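Local coordinates for conserved hypothetical protein (Staphylococcus aureus subsp. aureus, PDB 2AP3), which is of unknown function but belongs to a family of putative cell-wall binding lipoproteins and folds as an elongated bundle of helices, at residues Asp30-Ile35 against Lys123-Leu128; Ala43-Lys48 against Asp76-Glu81; Lys69-Asn74 against Thr145-Leu150; Val140-Thr145 against Lys165-Asn170. All coordinates share one frame; numbering follows the deposited sequence.

The four contacts are spread along one long helical bundle. Contact 1 joins the break between helices 10-30 and 33-50 to helix 109-150, contact 2 helix 33-50 to 61-96, contact 3 helix 61-96 to 109-150, and contact 4 helix 109-150 to 157-195. Contact 2 falls between the segments of contact 1, contact 3 alternates with the others, and contact 4 opens after 1 and 2 close. Contacts 2, 3 and 4 cluster, centres 11 to 15 Å apart: R78-E143 and D76-K144 salt bridges join 2 to 4, and L146-I167 packing joins 3 to 4. Contact 1 lies about 20 Å from contact 2 and about 31 Å from contact 3, centre to centre. Helix 109-150 serves contacts 1, 3 and 4.

Contact 1 of 4, residues Asp30-Ile35 against Lys123-Leu128; sequences DDEEPI and KEKYKL
E32 and K125 meet across the interior of the helical bundle, their side chains arriving from opposite directions and joining in a buried salt bridge. The ammonium nitrogen K125 NZ donates to E32 OE1 at 3.0 Å, on the syn side of that oxygen, and makes a weaker bond to E32 OE2 at 3.3 Å, so that it sits before both carboxylate oxygens. K125 spans the gap because its chain is extended throughout, with CG anti to the backbone N (chi1 172°). A water joins the cluster: it donates to E32 OE2 at 2.7 Å, accepts from K125 NZ at 2.9 Å, and is hydrogen-bonded to Y126 OH as well. S92 of helix 61-96 belongs to the same first shell, hydrogen-bonded to both E32 OE2 and Y126 OH, and brings in a third helix. Further out, Y181 and L185 of helix 157-195 pack on K125. E32 itself lies in the short break between helices 10-30 and 33-50, where a type I turn runs from D30 to E33. The backbones stay far apart, and the tyrosine reaches in only with its hydroxyl end: E32 OE2 lies at the ring edge, near its plane, 4.3 Å from Y126 OH.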
loop_
_atom_site.group_PDB
_atom_site.type_symbol
_atom_site.label_atom_id
_atom_site.label_comp_id
_atom_site.label_asym_id
_atom_site.label_seq_id
_atom_site.Cartn_x
_atom_site.Cartn_y
_atom_site.Cartn_z
ATOM N N ASP A 30 -13.874 0.144 -3.511
ATOM C CA ASP A 30 -13.973 0.202 -4.974
ATOM C C ASP A 30 -13.091 1.297 -5.559
ATOM O O ASP A 30 -12.364 1.060 -6.523
ATOM C CB ASP A 30 -15.429 0.437 -5.422
ATOM C CG ASP A 30 -16.343 -0.743 -5.114
ATOM O OD1 ASP A 30 -15.828 -1.841 -4.806
ATOM O OD2 ASP A 30 -17.582 -0.564 -5.181
ATOM N N ASP A 31 -13.163 2.485 -4.960
ATOM C CA ASP A 31 -12.440 3.665 -5.431
ATOM C C ASP A 31 -10.912 3.554 -5.282
ATOM O O ASP A 31 -10.171 4.433 -5.753
ATOM C CB ASP A 31 -12.976 4.929 -4.733
ATOM C CG ASP A 31 -14.428 5.256 -5.112
ATOM O OD1 ASP A 31 -15.002 6.192 -4.511
ATOM O OD2 ASP A 31 -15.003 4.585 -6.006
ATOM N N GLU A 32 -10.457 2.488 -4.620
ATOM C CA GLU A 32 -9.025 2.173 -4.495
ATOM C C GLU A 32 -8.508 1.287 -5.628
ATOM O O GLU A 32 -7.350 0.873 -5.614
ATOM C CB GLU A 32 -8.729 1.489 -3.149
ATOM C CG GLU A 32 -8.842 2.402 -1.948
ATOM C CD GLU A 32 -8.669 1.675 -0.612
ATOM O OE1 GLU A 32 -8.273 0.494 -0.582
ATOM O OE2 GLU A 32 -8.912 2.301 0.421
ATOM N N GLU A 33 -9.365 0.982 -6.597
ATOM C CA GLU A 33 -8.973 0.134 -7.736
ATOM C C GLU A 33 -7.710 0.643 -8.456
ATOM O O GLU A 33 -6.857 -0.166 -8.855
ATOM C CB GLU A 33 -10.142 -0.061 -8.717
ATOM C CG GLU A 33 -9.881 -1.101 -9.807
ATOM C CD GLU A 33 -9.197 -0.520 -11.036
ATOM O OE1 GLU A 33 -8.665 -1.308 -11.856
ATOM O OE2 GLU A 33 -9.192 0.723 -11.189
ATOM N N PRO A 34 -7.582 1.976 -8.633
ATOM C CA PRO A 34 -6.332 2.544 -9.165
ATOM C C PRO A 34 -5.025 2.088 -8.495
ATOM O O PRO A 34 -3.984 2.140 -9.145
ATOM C CB PRO A 34 -6.538 4.045 -8.976
ATOM C CG PRO A 34 -8.025 4.209 -9.167
ATOM C CD PRO A 34 -8.599 3.032 -8.436
ATOM N N ILE A 35 -5.068 1.664 -7.228
ATOM C CA ILE A 35 -3.887 1.102 -6.553
ATOM C C ILE A 35 -3.435 -0.188 -7.255
ATOM O O ILE A 35 -2.228 -0.474 -7.330
ATOM C CB ILE A 35 -4.141 0.888 -5.022
ATOM C CG1 ILE A 35 -4.443 2.245 -4.369
ATOM C CG2 ILE A 35 -2.976 0.152 -4.342
ATOM C CD1 ILE A 35 -4.806 2.139 -2.902
ATOM N N LYS A 123 -9.130 1.952 10.713
ATOM C CA LYS A 123 -8.146 2.923 11.211
ATOM C C LYS A 123 -6.725 2.335 11.238
ATOM O O LYS A 123 -5.774 2.982 10.810
ATOM C CB LYS A 123 -8.538 3.452 12.608
ATOM C CG LYS A 123 -9.653 4.474 12.548
ATOM C CD LYS A 123 -10.488 4.529 13.822
ATOM C CE LYS A 123 -11.722 5.383 13.584
ATOM N NZ LYS A 123 -12.663 5.440 14.741
ATOM N N GLU A 124 -6.592 1.095 11.701
ATOM C CA GLU A 124 -5.282 0.442 11.749
ATOM C C GLU A 124 -4.743 0.225 10.320
ATOM O O GLU A 124 -3.519 0.315 10.089
ATOM C CB GLU A 124 -5.353 -0.885 12.514
ATOM C CG GLU A 124 -3.985 -1.451 12.881
ATOM C CD GLU A 124 -3.002 -0.370 13.335
ATOM O OE1 GLU A 124 -3.222 0.242 14.402
ATOM O OE2 GLU A 124 -2.015 -0.116 12.617
ATOM N N LYS A 125 -5.650 -0.043 9.373
ATOM C CA LYS A 125 -5.270 -0.225 7.961
ATOM C C LYS A 125 -4.554 1.019 7.451
ATOM O O LYS A 125 -3.462 0.935 6.877
ATOM C CB LYS A 125 -6.497 -0.510 7.074
ATOM C CG LYS A 125 -6.186 -0.520 5.552
ATOM C CD LYS A 125 -7.460 -0.521 4.681
ATOM C CE LYS A 125 -7.163 -0.213 3.198
ATOM N NZ LYS A 125 -8.380 -0.321 2.319
ATOM N N TYR A 126 -5.177 2.176 7.646
ATOM C CA TYR A 126 -4.600 3.425 7.165
ATOM C C TYR A 126 -3.271 3.749 7.825
ATOM O O TYR A 126 -2.356 4.245 7.169
ATOM C CB TYR A 126 -5.602 4.568 7.289
ATOM C CG TYR A 126 -6.847 4.322 6.466
ATOM C CD1 TYR A 126 -6.765 4.038 5.101
ATOM C CD2 TYR A 126 -8.117 4.400 7.049
ATOM C CE1 TYR A 126 -7.915 3.812 4.343
ATOM C CE2 TYR A 126 -9.269 4.190 6.293
ATOM C CZ TYR A 126 -9.157 3.892 4.949
ATOM O OH TYR A 126 -10.290 3.680 4.199
ATOM N N LYS A 127 -3.145 3.446 9.117
ATOM C CA LYS A 127 -1.882 3.667 9.808
ATOM C C LYS A 127 -0.786 2.736 9.277
ATOM O O LYS A 127 0.354 3.162 9.035
ATOM C CB LYS A 127 -2.060 3.497 11.319
ATOM C CG LYS A 127 -0.809 3.845 12.111
ATOM C CD LYS A 127 -0.962 3.628 13.603
ATOM C CE LYS A 127 0.396 3.683 14.279
ATOM N NZ LYS A 127 0.300 3.423 15.744
ATOM N N LEU A 128 -1.123 1.470 9.088
ATOM C CA LEU A 128 -0.132 0.527 8.605
ATOM C C LEU A 128 0.246 0.828 7.160
ATOM O O LEU A 128 1.383 0.576 6.754
ATOM C CB LEU A 128 -0.598 -0.918 8.775
ATOM C CG LEU A 128 -0.379 -1.547 10.159
ATOM C CD1 LEU A 128 -1.048 -2.923 10.189
ATOM C CD2 LEU A 128 1.117 -1.665 10.471
HETATM O O HOH W 1 -10.422 1.732 2.590
#

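Contact 2 of 4, residues Ala43-Lys48 against Asp76-Glu81; sequences AELDEK and DDRLKE
D77 and R78 of helix 61-96 receive L45 and D46 from helix 33-50; segments 43-48 and 76-81 run antiparallel (172°), their axes 9.9 Å apart at closest approach. At D77 the aliphatic part does the touching: its CB meets L45 CD2 at 3.9 Å, the two side chains crossing at about a right angle, while its carboxylate pairs with K73 one turn back. R78 comes next and slides past L45 in the opposite direction, its CG lying 3.6 Å from L45 CB. With chi2 extended (179°), R78 CD comes within 3.3 Å of D46 OD1; the bend at chi3 then turns the guanidinium obliquely to the aspartate. The two groups form a long salt bridge, 3.9 Å between R78 NH1 and D46 OD1, their planes 64° apart. A water in the guanidinium plane links the same two atoms. N74 of its own helix holds NE and E143 of helix 109-150 pairs with NH2; with D46 this brings three helices to one arginine, its charge probably balanced by E143 and, more loosely through water, by D46.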
loop_
_atom_site.group_PDB
_atom_site.type_symbol
_atom_site.label_atom_id
_atom_site.label_comp_id
_atom_site.label_asym_id
_atom_site.label_seq_id
_atom_site.Cartn_x
_atom_site.Cartn_y
_atom_site.Cartn_z
ATOM N N ALA A 43 5.339 -2.982 -11.253
ATOM C CA ALA A 43 5.875 -4.304 -11.641
ATOM C C ALA A 43 6.573 -4.257 -13.009
ATOM O O ALA A 43 7.644 -4.852 -13.199
ATOM C CB ALA A 43 4.787 -5.374 -11.616
ATOM N N GLU A 44 5.986 -3.541 -13.966
ATOM C CA GLU A 44 6.623 -3.345 -15.261
ATOM C C GLU A 44 7.966 -2.636 -15.094
ATOM O O GLU A 44 8.965 -3.038 -15.703
ATOM C CB GLU A 44 5.710 -2.583 -16.216
ATOM C CG GLU A 44 4.390 -3.290 -16.542
ATOM C CD GLU A 44 4.523 -4.399 -17.573
ATOM O OE1 GLU A 44 5.595 -4.516 -18.196
ATOM O OE2 GLU A 44 3.525 -5.145 -17.769
ATOM N N LEU A 45 7.997 -1.614 -14.228
ATOM C CA LEU A 45 9.239 -0.898 -13.981
ATOM C C LEU A 45 10.300 -1.783 -13.327
ATOM O O LEU A 45 11.482 -1.694 -13.667
ATOM C CB LEU A 45 8.957 0.342 -13.125
ATOM C CG LEU A 45 8.297 1.483 -13.909
ATOM C CD1 LEU A 45 7.652 2.487 -12.943
ATOM C CD2 LEU A 45 9.295 2.166 -14.838
ATOM N N ASP A 46 9.849 -2.680 -12.447
ATOM C CA ASP A 46 10.750 -3.618 -11.746
ATOM C C ASP A 46 11.349 -4.574 -12.790
ATOM O O ASP A 46 12.533 -4.909 -12.731
ATOM C CB ASP A 46 9.984 -4.443 -10.698
ATOM C CG ASP A 46 9.653 -3.662 -9.420
ATOM O OD1 ASP A 46 10.304 -2.656 -9.170
ATOM O OD2 ASP A 46 8.771 -4.109 -8.654
ATOM N N GLU A 47 10.539 -4.994 -13.763
ATOM C CA GLU A 47 11.061 -5.876 -14.805
ATOM C C GLU A 47 12.068 -5.174 -15.705
ATOM O O GLU A 47 13.096 -5.762 -16.060
ATOM C CB GLU A 47 9.923 -6.502 -15.622
ATOM C CG GLU A 47 9.167 -7.568 -14.843
ATOM C CD GLU A 47 10.079 -8.665 -14.288
ATOM O OE1 GLU A 47 10.771 -9.333 -15.094
ATOM O OE2 GLU A 47 10.111 -8.853 -13.058
ATOM N N LYS A 48 11.825 -3.894 -15.994
ATOM C CA LYS A 48 12.762 -3.126 -16.805
ATOM C C LYS A 48 14.091 -2.940 -16.070
ATOM O O LYS A 48 15.155 -3.050 -16.674
ATOM C CB LYS A 48 12.166 -1.773 -17.183
ATOM C CG LYS A 48 11.228 -1.824 -18.370
ATOM C CD LYS A 48 10.766 -0.412 -18.693
ATOM C CE LYS A 48 9.702 -0.392 -19.762
ATOM N NZ LYS A 48 8.406 -1.059 -19.393
ATOM N N ASP A 76 13.426 6.884 -9.752
ATOM C CA ASP A 76 12.500 8.043 -9.767
ATOM C C ASP A 76 11.115 7.659 -10.287
ATOM O O ASP A 76 10.091 8.088 -9.739
ATOM C CB ASP A 76 13.059 9.228 -10.578
ATOM C CG ASP A 76 14.254 9.853 -9.935
ATOM O OD1 ASP A 76 14.398 9.796 -8.696
ATOM O OD2 ASP A 76 15.065 10.440 -10.690
ATOM N N ASP A 77 11.090 6.837 -11.331
ATOM C CA ASP A 77 9.840 6.490 -11.985
ATOM C C ASP A 77 8.982 5.647 -11.054
ATOM O O ASP A 77 7.767 5.808 -10.989
ATOM C CB ASP A 77 10.121 5.689 -13.271
ATOM C CG ASP A 77 10.648 6.544 -14.396
ATOM O OD1 ASP A 77 10.608 7.785 -14.298
ATOM O OD2 ASP A 77 11.134 5.926 -15.382
ATOM N N ARG A 78 9.622 4.741 -10.329
ATOM C CA ARG A 78 8.879 3.896 -9.395
ATOM C C ARG A 78 8.327 4.720 -8.244
ATOM O O ARG A 78 7.164 4.592 -7.875
ATOM C CB ARG A 78 9.757 2.748 -8.896
ATOM C CG ARG A 78 9.971 1.694 -9.985
ATOM C CD ARG A 78 10.881 0.548 -9.508
ATOM N NE ARG A 78 12.283 0.940 -9.341
ATOM C CZ ARG A 78 13.028 0.642 -8.281
ATOM N NH1 ARG A 78 12.531 -0.062 -7.268
ATOM N NH2 ARG A 78 14.299 1.040 -8.249
ATOM N N LEU A 79 9.149 5.617 -7.697
ATOM C CA LEU A 79 8.643 6.505 -6.659
ATOM C C LEU A 79 7.502 7.403 -7.141
ATOM O O LEU A 79 6.518 7.637 -6.405
ATOM C CB LEU A 79 9.786 7.365 -6.122
ATOM C CG LEU A 79 10.820 6.613 -5.298
ATOM C CD1 LEU A 79 12.106 7.432 -5.133
ATOM C CD2 LEU A 79 10.248 6.182 -3.903
ATOM N N LYS A 80 7.608 7.903 -8.362
ATOM C CA LYS A 80 6.575 8.787 -8.897
ATOM C C LYS A 80 5.266 7.997 -9.047
ATOM O O LYS A 80 4.179 8.454 -8.629
ATOM C CB LYS A 80 7.026 9.372 -10.231
ATOM C CG LYS A 80 6.035 10.344 -10.880
ATOM C CD LYS A 80 5.691 11.512 -9.953
ATOM C CE LYS A 80 6.928 12.372 -9.678
ATOM N NZ LYS A 80 6.683 13.511 -8.721
ATOM N N GLU A 81 5.347 6.805 -9.632
ATOM C CA GLU A 81 4.154 5.979 -9.757
ATOM C C GLU A 81 3.567 5.661 -8.377
ATOM O O GLU A 81 2.346 5.715 -8.181
ATOM C CB GLU A 81 4.484 4.706 -10.567
ATOM C CG GLU A 81 3.283 3.865 -10.963
ATOM C CD GLU A 81 2.218 4.603 -11.778
ATOM O OE1 GLU A 81 2.520 5.550 -12.556
ATOM O OE2 GLU A 81 1.057 4.182 -11.664
HETATM O O HOH W 2 9.953 -1.351 -6.784
#

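Contact 3 of 4, residues Lys69-Asn74 against Thr145-Leu150; sequences KDLIKN and TLFKYL
L71 and I72 of helix 61-96 pack against F147 of helix 109-150 towards one end of the long helical bundle, where the two segments run roughly antiparallel with a signed crossing angle of -155° and axes 8.9 Å apart. The aromatic contact is a CH-pi interaction: L71 CB stands over one face of the phenyl ring, 3.7 Å from its centroid and 14° off the ring normal. The two side chains cross at about a right angle, and the methyls lie above the far rim, L71 CD1 near F147 CE1 and L71 CD2 4.1 Å from F147 CZ. The carbonyl oxygen of L71 also comes close to the ring, 3.6 Å from F147 CD2.

Purely aliphatic packing fills the neighbouring position. I72 slides past F147 in the opposite direction, with its CG1 3.6 Å from F147 CB. Because this branch is anti to the carbonyl carbon (chi1 -67°) and extended beyond it, the CD1 methyl carries on to the backbone of K148. K148 contributes only the base of its chain, its end leading away from the interface.

Around this pair, K49 of helix 33-50 touches both L71 and F147, and L52 and V56 from the following loop lie against L71. At the edge of the interface, I72 CD1 rests 4.1 Å from K148 CA and 4.2 Å from K148 CG.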
loop_
_atom_site.group_PDB
_atom_site.type_symbol
_atom_site.label_atom_id
_atom_site.label_comp_id
_atom_site.label_asym_id
_atom_site.label_seq_id
_atom_site.Cartn_x
_atom_site.Cartn_y
_atom_site.Cartn_z
ATOM N N LYS A 69 22.504 5.669 -15.602
ATOM C CA LYS A 69 21.543 6.787 -15.678
ATOM C C LYS A 69 20.097 6.287 -15.786
ATOM O O LYS A 69 19.156 6.839 -15.178
ATOM C CB LYS A 69 21.893 7.672 -16.859
ATOM C CG LYS A 69 23.247 8.348 -16.632
ATOM C CD LYS A 69 23.730 9.092 -17.873
ATOM C CE LYS A 69 25.167 9.540 -17.710
ATOM N NZ LYS A 69 25.315 10.435 -16.522
ATOM N N ASP A 70 19.920 5.192 -16.501
ATOM C CA ASP A 70 18.594 4.592 -16.619
ATOM C C ASP A 70 18.093 4.005 -15.295
ATOM O O ASP A 70 16.865 4.019 -14.994
ATOM C CB ASP A 70 18.630 3.519 -17.699
ATOM C CG ASP A 70 18.649 4.114 -19.098
ATOM O OD1 ASP A 70 18.473 5.348 -19.279
ATOM O OD2 ASP A 70 18.806 3.312 -20.042
ATOM N N LEU A 71 19.022 3.472 -14.509
ATOM C CA LEU A 71 18.671 2.946 -13.187
ATOM C C LEU A 71 18.224 4.049 -12.229
ATOM O O LEU A 71 17.281 3.863 -11.467
ATOM C CB LEU A 71 19.824 2.153 -12.594
ATOM C CG LEU A 71 19.981 0.769 -13.231
ATOM C CD1 LEU A 71 21.380 0.228 -12.929
ATOM C CD2 LEU A 71 18.868 -0.192 -12.748
ATOM N N ILE A 72 18.857 5.221 -12.329
ATOM C CA ILE A 72 18.466 6.372 -11.509
ATOM C C ILE A 72 17.067 6.796 -11.912
ATOM O O ILE A 72 16.191 6.925 -11.058
ATOM C CB ILE A 72 19.453 7.539 -11.682
ATOM C CG1 ILE A 72 20.809 7.146 -11.092
ATOM C CG2 ILE A 72 18.904 8.830 -11.026
ATOM C CD1 ILE A 72 21.940 8.134 -11.400
ATOM N N LYS A 73 16.854 6.944 -13.223
ATOM C CA LYS A 73 15.542 7.360 -13.742
ATOM C C LYS A 73 14.468 6.372 -13.308
ATOM O O LYS A 73 13.361 6.762 -12.912
ATOM C CB LYS A 73 15.556 7.428 -15.265
ATOM C CG LYS A 73 14.248 7.964 -15.881
ATOM C CD LYS A 73 14.353 8.203 -17.372
ATOM C CE LYS A 73 13.014 8.628 -17.965
ATOM N NZ LYS A 73 11.997 7.544 -17.933
ATOM N N ASN A 74 14.808 5.087 -13.388
ATOM C CA ASN A 74 13.860 4.031 -13.046
ATOM C C ASN A 74 13.437 4.069 -11.559
ATOM O O ASN A 74 12.257 3.837 -11.217
ATOM C CB ASN A 74 14.465 2.679 -13.447
ATOM C CG ASN A 74 13.590 1.511 -13.045
ATOM O OD1 ASN A 74 13.627 1.024 -11.915
ATOM N ND2 ASN A 74 12.789 1.039 -13.998
ATOM N N THR A 145 20.367 5.877 -4.182
ATOM C CA THR A 145 21.638 6.283 -3.582
ATOM C C THR A 145 22.813 5.445 -4.129
ATOM O O THR A 145 23.867 5.983 -4.459
ATOM C CB THR A 145 21.521 6.175 -2.064
ATOM O OG1 THR A 145 20.577 7.153 -1.627
ATOM C CG2 THR A 145 22.843 6.415 -1.379
ATOM N N LEU A 146 22.610 4.137 -4.245
ATOM C CA LEU A 146 23.656 3.305 -4.851
ATOM C C LEU A 146 23.887 3.720 -6.307
ATOM O O LEU A 146 25.036 3.837 -6.732
ATOM C CB LEU A 146 23.309 1.832 -4.749
ATOM C CG LEU A 146 24.177 0.843 -5.547
ATOM C CD1 LEU A 146 25.666 0.990 -5.170
ATOM C CD2 LEU A 146 23.710 -0.592 -5.370
ATOM N N PHE A 147 22.817 3.936 -7.062
ATOM C CA PHE A 147 23.017 4.259 -8.483
ATOM C C PHE A 147 23.709 5.597 -8.695
ATOM O O PHE A 147 24.552 5.715 -9.609
ATOM C CB PHE A 147 21.701 4.162 -9.275
ATOM C CG PHE A 147 20.989 2.846 -9.110
ATOM C CD1 PHE A 147 21.697 1.651 -9.040
ATOM C CD2 PHE A 147 19.602 2.812 -8.991
ATOM C CE1 PHE A 147 21.039 0.408 -8.861
ATOM C CE2 PHE A 147 18.930 1.584 -8.803
ATOM C CZ PHE A 147 19.659 0.378 -8.757
ATOM N N LYS A 148 23.394 6.587 -7.859
ATOM C CA LYS A 148 24.090 7.873 -7.919
ATOM C C LYS A 148 25.582 7.706 -7.640
ATOM O O LYS A 148 26.426 8.356 -8.277
ATOM C CB LYS A 148 23.488 8.860 -6.942
ATOM C CG LYS A 148 22.167 9.444 -7.418
ATOM C CD LYS A 148 21.642 10.576 -6.475
ATOM C CE LYS A 148 22.607 11.772 -6.310
ATOM N NZ LYS A 148 22.055 12.763 -5.344
ATOM N N TYR A 149 25.908 6.823 -6.697
ATOM C CA TYR A 149 27.305 6.542 -6.397
ATOM C C TYR A 149 28.025 5.959 -7.620
ATOM O O TYR A 149 29.162 6.303 -7.921
ATOM C CB TYR A 149 27.387 5.635 -5.166
ATOM C CG TYR A 149 28.773 5.111 -4.860
ATOM C CD1 TYR A 149 29.776 5.951 -4.382
ATOM C CD2 TYR A 149 29.067 3.767 -5.036
ATOM C CE1 TYR A 149 31.041 5.459 -4.105
ATOM C CE2 TYR A 149 30.344 3.258 -4.745
ATOM C CZ TYR A 149 31.323 4.121 -4.282
ATOM O OH TYR A 149 32.596 3.658 -3.995
ATOM N N LEU A 150 27.335 5.114 -8.373
ATOM C CA LEU A 150 27.934 4.591 -9.612
ATOM C C LEU A 150 28.118 5.641 -10.714
ATOM O O LEU A 150 28.917 5.407 -11.640
ATOM C CB LEU A 150 27.061 3.466 -10.198
ATOM C CG LEU A 150 26.745 2.264 -9.296
ATOM C CD1 LEU A 150 25.811 1.314 -9.992
ATOM C CD2 LEU A 150 28.018 1.536 -8.889
#

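Contact 4 of 4, residues Val140-Thr145 against Lys165-Asn170; sequences VNSEKT and KAIEQN
S142 faces both I167 and N170: its hydroxyl packs against the CG1 methylene of I167 and is hydrogen-bonded by the amide of N170. The hydroxyl lies between the backbone N and the carbonyl carbon (chi1 67°), and from there S142 OG accepts a hydrogen bond from N170 ND2 at 3.1 Å. The bond is fairly straight, 159° at the hydrogen, and the oxygen lies within 7° of the amide plane of N170. S142 OG is also bonded to the carbonyl oxygen of A139 in its own helix, so the serine links a turn of helix 109-150 to helix 157-195. These two helices are successive in the chain and form an antiparallel hairpin of the bundle; the axes of segments 140-145 and 165-170 come within 9.0 Å. The side chain of I167 leaves its backbone toward the other helix and fits beside the serine: its CG1 lies 3.5 Å from S142 OG, and its CD1 reaches over the backbone to within 3.8 Å of E143 CA. E143 crosses I167 at about a right angle, so contact here is with the shaft of the glutamate, E143 CG to I167 CG2 at 3.9 Å. Its carboxylate continues past the isoleucine to Y171 OH through OE2 and to R78 of helix 61-96 through OE1.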
loop_
_atom_site.group_PDB
_atom_site.type_symbol
_atom_site.label_atom_id
_atom_site.label_comp_id
_atom_site.label_asym_id
_atom_site.label_seq_id
_atom_site.Cartn_x
_atom_site.Cartn_y
_atom_site.Cartn_z
ATOM N N VAL A 140 13.441 2.134 -2.074
ATOM C CA VAL A 140 13.699 2.590 -3.461
ATOM C C VAL A 140 14.684 3.747 -3.473
ATOM O O VAL A 140 15.612 3.777 -4.295
ATOM C CB VAL A 140 12.391 2.960 -4.200
ATOM C CG1 VAL A 140 12.698 3.435 -5.599
ATOM C CG2 VAL A 140 11.474 1.770 -4.238
ATOM N N ASN A 141 14.551 4.652 -2.509
ATOM C CA ASN A 141 15.536 5.704 -2.371
ATOM C C ASN A 141 16.939 5.175 -2.094
ATOM O O ASN A 141 17.898 5.738 -2.614
ATOM C CB ASN A 141 15.091 6.729 -1.343
ATOM C CG ASN A 141 14.092 7.733 -1.927
ATOM O OD1 ASN A 141 12.937 7.877 -1.460
ATOM N ND2 ASN A 141 14.528 8.433 -2.953
ATOM N N SER A 142 17.065 4.085 -1.326
ATOM C CA SER A 142 18.408 3.527 -1.046
ATOM C C SER A 142 19.037 2.867 -2.291
ATOM O O SER A 142 20.271 2.844 -2.439
ATOM C CB SER A 142 18.390 2.578 0.157
ATOM O OG SER A 142 17.650 1.431 -0.158
ATOM N N GLU A 143 18.184 2.408 -3.211
ATOM C CA GLU A 143 18.652 1.925 -4.526
ATOM C C GLU A 143 19.187 3.121 -5.309
ATOM O O GLU A 143 20.305 3.079 -5.842
ATOM C CB GLU A 143 17.525 1.220 -5.288
ATOM C CG GLU A 143 17.205 -0.168 -4.671
ATOM C CD GLU A 143 15.935 -0.848 -5.168
ATOM O OE1 GLU A 143 15.059 -0.193 -5.747
ATOM O OE2 GLU A 143 15.796 -2.075 -4.905
ATOM N N LYS A 144 18.384 4.184 -5.357
ATOM C CA LYS A 144 18.798 5.415 -6.010
ATOM C C LYS A 144 20.166 5.919 -5.497
ATOM O O LYS A 144 21.030 6.316 -6.276
ATOM C CB LYS A 144 17.713 6.484 -5.942
ATOM C CG LYS A 144 18.107 7.763 -6.739
ATOM C CD LYS A 144 17.005 8.840 -6.777
ATOM C CE LYS A 144 17.530 10.171 -7.348
ATOM N NZ LYS A 144 16.421 11.176 -7.349
ATOM N N THR A 145 20.367 5.877 -4.182
ATOM C CA THR A 145 21.638 6.283 -3.582
ATOM C C THR A 145 22.813 5.445 -4.129
ATOM O O THR A 145 23.867 5.983 -4.459
ATOM C CB THR A 145 21.521 6.175 -2.064
ATOM O OG1 THR A 145 20.577 7.153 -1.627
ATOM C CG2 THR A 145 22.843 6.415 -1.379
ATOM N N LYS A 165 24.340 -3.391 1.414
ATOM C CA LYS A 165 23.834 -3.853 2.721
ATOM C C LYS A 165 22.657 -3.001 3.243
ATOM O O LYS A 165 21.681 -3.549 3.780
ATOM C CB LYS A 165 24.959 -4.015 3.770
ATOM C CG LYS A 165 25.940 -2.850 3.898
ATOM C CD LYS A 165 26.766 -2.881 5.192
ATOM C CE LYS A 165 27.835 -1.777 5.192
ATOM N NZ LYS A 165 28.317 -1.382 6.544
ATOM N N ALA A 166 22.724 -1.680 3.056
ATOM C CA ALA A 166 21.629 -0.785 3.461
ATOM C C ALA A 166 20.337 -1.078 2.683
ATOM O O ALA A 166 19.249 -1.124 3.273
ATOM C CB ALA A 166 22.029 0.653 3.289
ATOM N N ILE A 167 20.471 -1.278 1.371
ATOM C CA ILE A 167 19.348 -1.727 0.547
ATOM C C ILE A 167 18.763 -3.041 1.110
ATOM O O ILE A 167 17.560 -3.139 1.335
ATOM C CB ILE A 167 19.744 -1.892 -0.946
ATOM C CG1 ILE A 167 20.209 -0.557 -1.500
ATOM C CG2 ILE A 167 18.587 -2.445 -1.765
ATOM C CD1 ILE A 167 20.902 -0.661 -2.869
ATOM N N GLU A 168 19.620 -4.041 1.344
ATOM C CA GLU A 168 19.170 -5.298 1.937
ATOM C C GLU A 168 18.406 -5.089 3.226
ATOM O O GLU A 168 17.349 -5.684 3.420
ATOM C CB GLU A 168 20.335 -6.256 2.205
ATOM C CG GLU A 168 20.771 -7.011 0.978
ATOM C CD GLU A 168 21.803 -8.092 1.268
ATOM O OE1 GLU A 168 22.266 -8.698 0.282
ATOM O OE2 GLU A 168 22.144 -8.342 2.459
ATOM N N GLN A 169 18.942 -4.255 4.113
ATOM C CA GLN A 169 18.312 -4.061 5.419
ATOM C C GLN A 169 16.942 -3.387 5.256
ATOM O O GLN A 169 15.954 -3.721 5.946
ATOM C CB GLN A 169 19.192 -3.226 6.352
ATOM C CG GLN A 169 18.627 -3.136 7.765
ATOM C CD GLN A 169 18.222 -4.505 8.302
ATOM O OE1 GLN A 169 19.048 -5.417 8.393
ATOM N NE2 GLN A 169 16.940 -4.657 8.643
ATOM N N ASN A 170 16.892 -2.437 4.334
ATOM C CA ASN A 170 15.653 -1.739 4.044
ATOM C C ASN A 170 14.592 -2.656 3.497
ATOM O O ASN A 170 13.406 -2.493 3.812
ATOM C CB ASN A 170 15.915 -0.566 3.104
ATOM C CG ASN A 170 16.736 0.509 3.760
ATOM O OD1 ASN A 170 16.846 0.562 4.994
ATOM N ND2 ASN A 170 17.324 1.374 2.947
#